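PDB 3EO8: BluB-like flavoprotein from Clostridium difficile 630, which binds flavin mononucleotide as a member of the nitroreductase family and probably acts as an oxidoreductase. Local coordinates for the interface of chains A and B. Residues are numbered along the deposited sequence; one frame, centred on the assembly and turned at random. Chains: chain A/B, BluB-like flavoprotein.

Contact 1: the interface of chains A and B. Residues chain A 142, 146, 162, 164, 191-192; chain B 135, 137, 140.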
loop_
_atom_site.group_PDB
_atom_site.type_symbol
_atom_site.label_atom_id
_atom_site.label_comp_id
_atom_site.label_asym_id
_atom_site.label_seq_id
_atom_site.Cartn_x
_atom_site.Cartn_y
_atom_site.Cartn_z
ATOM N N LEU A 142 0.540 1.149 -4.540
ATOM C CA LEU A 142 2.007 1.283 -4.466
ATOM C C LEU A 142 2.628 0.298 -3.470
ATOM O O LEU A 142 3.647 -0.372 -3.758
ATOM C CB LEU A 142 2.395 2.715 -4.090
ATOM C CG LEU A 142 3.897 3.000 -4.139
ATOM C CD1 LEU A 142 4.417 2.831 -5.592
ATOM C CD2 LEU A 142 4.225 4.391 -3.624
ATOM N N ILE A 146 5.562 -2.500 -4.033
ATOM C CA ILE A 146 6.833 -2.460 -3.267
ATOM C C ILE A 146 6.974 -3.721 -2.414
ATOM O O ILE A 146 8.086 -4.281 -2.272
ATOM C CB ILE A 146 6.955 -1.160 -2.428
ATOM C CG1 ILE A 146 7.074 0.089 -3.317
ATOM C CG2 ILE A 146 8.142 -1.237 -1.486
ATOM C CD1 ILE A 146 6.890 1.416 -2.558
ATOM N N TRP A 162 12.342 -0.455 3.410
ATOM C CA TRP A 162 11.413 0.488 2.805
ATOM C C TRP A 162 11.490 1.797 3.580
ATOM O O TRP A 162 11.512 1.765 4.794
ATOM C CB TRP A 162 10.054 -0.156 2.994
ATOM C CG TRP A 162 8.862 0.315 2.221
ATOM C CD1 TRP A 162 8.532 1.587 1.851
ATOM C CD2 TRP A 162 7.752 -0.505 1.877
ATOM N NE1 TRP A 162 7.313 1.579 1.222
ATOM C CE2 TRP A 162 6.810 0.306 1.236
ATOM C CE3 TRP A 162 7.488 -1.870 2.009
ATOM C CZ2 TRP A 162 5.607 -0.197 0.735
ATOM C CZ3 TRP A 162 6.299 -2.375 1.498
ATOM C CH2 TRP A 162 5.367 -1.528 0.880
ATOM N N THR A 164 9.948 5.855 3.979
ATOM C CA THR A 164 9.178 7.055 3.642
ATOM C C THR A 164 9.566 8.216 4.544
ATOM O O THR A 164 9.048 9.331 4.381
ATOM C CB THR A 164 7.652 6.813 3.680
ATOM O OG1 THR A 164 7.254 6.304 4.953
ATOM C CG2 THR A 164 7.227 5.868 2.541
ATOM N N GLY A 191 7.507 8.478 -3.900
ATOM C CA GLY A 191 6.621 7.810 -2.949
ATOM C C GLY A 191 7.359 7.182 -1.771
ATOM O O GLY A 191 6.925 7.270 -0.620
ATOM N N ALA A 192 8.459 6.505 -2.078
ATOM C CA ALA A 192 9.214 5.758 -1.092
ATOM C C ALA A 192 10.633 5.565 -1.641
ATOM O O ALA A 192 10.850 5.781 -2.842
ATOM C CB ALA A 192 8.545 4.407 -0.807
ATOM N N ARG B 135 1.529 10.600 -0.455
ATOM C CA ARG B 135 2.180 9.291 -0.677
ATOM C C ARG B 135 1.856 8.388 0.533
ATOM O O ARG B 135 2.497 7.360 0.740
ATOM C CB ARG B 135 3.676 9.402 -0.884
ATOM C CG ARG B 135 4.460 10.065 0.232
ATOM C CD ARG B 135 4.637 11.545 0.107
ATOM N NE ARG B 135 5.448 11.909 -1.039
ATOM C CZ ARG B 135 5.759 13.153 -1.373
ATOM N NH1 ARG B 135 5.302 14.185 -0.662
ATOM N NH2 ARG B 135 6.510 13.371 -2.429
ATOM N N PRO B 137 2.016 6.901 3.621
ATOM C CA PRO B 137 2.752 5.702 4.077
ATOM C C PRO B 137 1.875 4.708 4.841
ATOM O O PRO B 137 2.139 3.517 4.789
ATOM C CB PRO B 137 3.848 6.292 4.974
ATOM C CG PRO B 137 4.092 7.662 4.397
ATOM C CD PRO B 137 2.685 8.137 4.063
ATOM N N GLN B 140 0.404 2.652 2.109
ATOM C CA GLN B 140 1.453 1.738 1.606
ATOM C C GLN B 140 1.572 0.529 2.488
ATOM O O GLN B 140 1.655 -0.631 1.989
ATOM C CB GLN B 140 2.804 2.466 1.514
ATOM C CG GLN B 140 2.853 3.573 0.477
ATOM C CD GLN B 140 4.265 4.090 0.243
ATOM O OE1 GLN B 140 5.175 3.317 0.085
ATOM N NE2 GLN B 140 4.434 5.419 0.209
#

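Contact 2: the interface of chains A and B. Residues chain A 33, 36, 148, 152; chain B 5, 8-9, 147.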
loop_
_atom_site.group_PDB
_atom_site.type_symbol
_atom_site.label_atom_id
_atom_site.label_comp_id
_atom_site.label_asym_id
_atom_site.label_seq_id
_atom_site.Cartn_x
_atom_site.Cartn_y
_atom_site.Cartn_z
ATOM N N ALA A 33 8.497 -8.197 -10.913
ATOM C CA ALA A 33 7.556 -8.700 -9.916
ATOM C C ALA A 33 6.700 -7.567 -9.354
ATOM O O ALA A 33 5.496 -7.728 -9.192
ATOM C CB ALA A 33 8.301 -9.391 -8.803
ATOM N N ALA A 36 3.796 -6.589 -11.533
ATOM C CA ALA A 36 2.691 -7.538 -11.559
ATOM C C ALA A 36 1.684 -7.338 -10.420
ATOM O O ALA A 36 0.682 -8.043 -10.374
ATOM C CB ALA A 36 3.234 -8.961 -11.526
ATOM N N ASN A 148 5.868 -6.754 -3.441
ATOM C CA ASN A 148 6.301 -7.737 -4.427
ATOM C C ASN A 148 7.813 -7.630 -4.709
ATOM O O ASN A 148 8.516 -8.636 -4.813
ATOM C CB ASN A 148 5.507 -7.547 -5.738
ATOM C CG ASN A 148 4.148 -8.246 -5.745
ATOM O OD1 ASN A 148 3.626 -8.655 -4.713
ATOM N ND2 ASN A 148 3.560 -8.358 -6.943
ATOM N N SER A 152 10.714 -10.392 -3.561
ATOM C CA SER A 152 11.542 -10.884 -4.655
ATOM C C SER A 152 13.016 -10.687 -4.367
ATOM O O SER A 152 13.832 -11.563 -4.649
ATOM C CB SER A 152 11.139 -10.188 -5.957
ATOM O OG SER A 152 9.776 -10.463 -6.235
ATOM N N GLN B 5 7.785 -16.370 -7.251
ATOM C CA GLN B 5 7.495 -15.792 -8.564
ATOM C C GLN B 5 6.265 -16.439 -9.192
ATOM O O GLN B 5 5.459 -15.761 -9.788
ATOM C CB GLN B 5 8.689 -15.892 -9.505
ATOM C CG GLN B 5 9.908 -15.105 -9.061
ATOM C CD GLN B 5 9.590 -13.653 -8.674
ATOM O OE1 GLN B 5 9.115 -12.875 -9.499
ATOM N NE2 GLN B 5 9.849 -13.295 -7.422
ATOM N N ILE B 8 3.268 -14.738 -7.599
ATOM C CA ILE B 8 3.202 -13.367 -8.089
ATOM C C ILE B 8 2.605 -13.238 -9.506
ATOM O O ILE B 8 1.770 -12.364 -9.768
ATOM C CB ILE B 8 4.599 -12.719 -8.075
ATOM C CG1 ILE B 8 4.992 -12.419 -6.623
ATOM C CG2 ILE B 8 4.616 -11.377 -8.903
ATOM C CD1 ILE B 8 6.355 -11.776 -6.435
ATOM N N PHE B 9 3.057 -14.086 -10.414
ATOM C CA PHE B 9 2.628 -14.003 -11.803
ATOM C C PHE B 9 1.358 -14.754 -12.053
ATOM O O PHE B 9 0.681 -14.481 -13.052
ATOM C CB PHE B 9 3.760 -14.409 -12.738
ATOM C CG PHE B 9 4.876 -13.436 -12.720
ATOM C CD1 PHE B 9 4.704 -12.177 -13.280
ATOM C CD2 PHE B 9 6.076 -13.733 -12.090
ATOM C CE1 PHE B 9 5.730 -11.238 -13.256
ATOM C CE2 PHE B 9 7.104 -12.792 -12.037
ATOM C CZ PHE B 9 6.910 -11.525 -12.613
ATOM N N GLU B 147 -1.337 -7.380 0.122
ATOM C CA GLU B 147 -0.589 -8.166 -0.876
ATOM C C GLU B 147 -0.054 -9.487 -0.306
ATOM O O GLU B 147 -0.069 -10.507 -0.986
ATOM C CB GLU B 147 0.534 -7.305 -1.523
ATOM C CG GLU B 147 1.298 -8.006 -2.690
ATOM C CD GLU B 147 0.427 -8.310 -3.918
ATOM O OE1 GLU B 147 -0.787 -8.023 -3.907
ATOM O OE2 GLU B 147 0.988 -8.847 -4.900
HETATM O O HOH W 1 1.342 -10.054 -8.360
#

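Contact 1: the interface of chains A and B
The indole of A:Trp162 meets the amide oxygen OE1 of B:Gln140 at its edge, in the ring plane, while CG2 of A:Ile146 from its own chain sits over the centre of one face, 3.3 Å above it. This is part of the two-fold interface of a flavoprotein of the nitroreductase family, a family that typically works as a dimer with FMN bound at the subunit boundary. The indole NE1 donates to OE1 over 3.0 Å (151° at H), with amide and ring planes 37° apart. B:Gln140 leaves helix 137-155 of chain B with CG anti to its carbonyl carbon (chi1 -66°) and runs extended, carrying its amide into chain A. At the other end of that amide, NE2 is gripped by two backbone oxygens. One bond, 2.8 Å to B:Arg135 O, stays within chain B, lies in the carbonyl plane and probably fixes the amide's rotation. The other reaches A:Gly191 O at 3.2 Å and arrives well above that carbonyl's plane. A:Leu142 runs side by side with B:Gln140 and sets CD2 over one face of its amide, 3.9 Å from CD, and CD1 of A:Ile146 approaches OE1. A:Thr164, which binds FMN, sets its CB 3.7 Å from CG of the B:Pro137 ring, at the start of the chain B helix; A:Trp162, B:Pro137 and B:Gln140 also line FMN pockets. The aliphatic CB of B:Arg135 rests 3.9 Å from CA of A:Gly191.

Contact 2: the interface of chains A and B
The hydroxyl OG of A:Ser152 is held from both chains: it gives its hydrogen to A:Asn148 O, 2.6 Å away and one turn earlier in helix 137-155, and accepts NE2 of B:Gln5 at 3.1 Å. The bond from B:Gln5 is fairly straight (164° at H), and OG lies close to the amide plane of that glutamine. In this nitroreductase-family dimer, the N-terminal helix 4-10 of chain B packs here against helices 24-35 and 137-155 of chain A. B:Gln5 bends at chi2 (-49°), turning its amide so that NE2 faces the serine and OE1 lies near CB of A:Ala33. Between these polar groups B:Ile8 pushes in with both branches: CD1 reaches CB of A:Ala33 at 3.9 Å, and CG2 meets CB of A:Ala36. The same CG2 also covers one face of B:Phe9, whose CE1 comes to 3.8 Å from CB of A:Ala36. A:Asn148 slides past B:Ile8 in the opposite direction, and its ND2 donates to A:Ala33 O at 3.0 Å, tying the two chain A helices together. A water joins that ND2 to B:Ile8 O, lying 2.7 Å from the carbonyl oxygen. Farther along, the side chains of B:Glu147 and A:Asn148 cross at about a right angle, with carboxylate and amide planes 49° apart. ND2 makes a weak bond to OE2, whereas OD1 and OE2 are only 2.7 Å apart, a doubtful fit unless the acid carries a proton.

The centres of contact 1 and contact 2, taken over their C-alpha atoms, are about 17 Å apart within one dimer interface. Helix 137-155 runs through both, and both chains contribute it to each. In contact 1 the beginning of the chain B helix faces strands 159-163 and 189-197 of chain A, beside the FMN-binding A:Thr164; in contact 2 the later part of the chain A helix receives the N-terminal helix of chain B. Because the interface is two-fold, each contact recurs with the chains exchanged. Since FMN-pocket residues of both chains meet in contact 1, pairing of the subunits probably helps shape the flavin site.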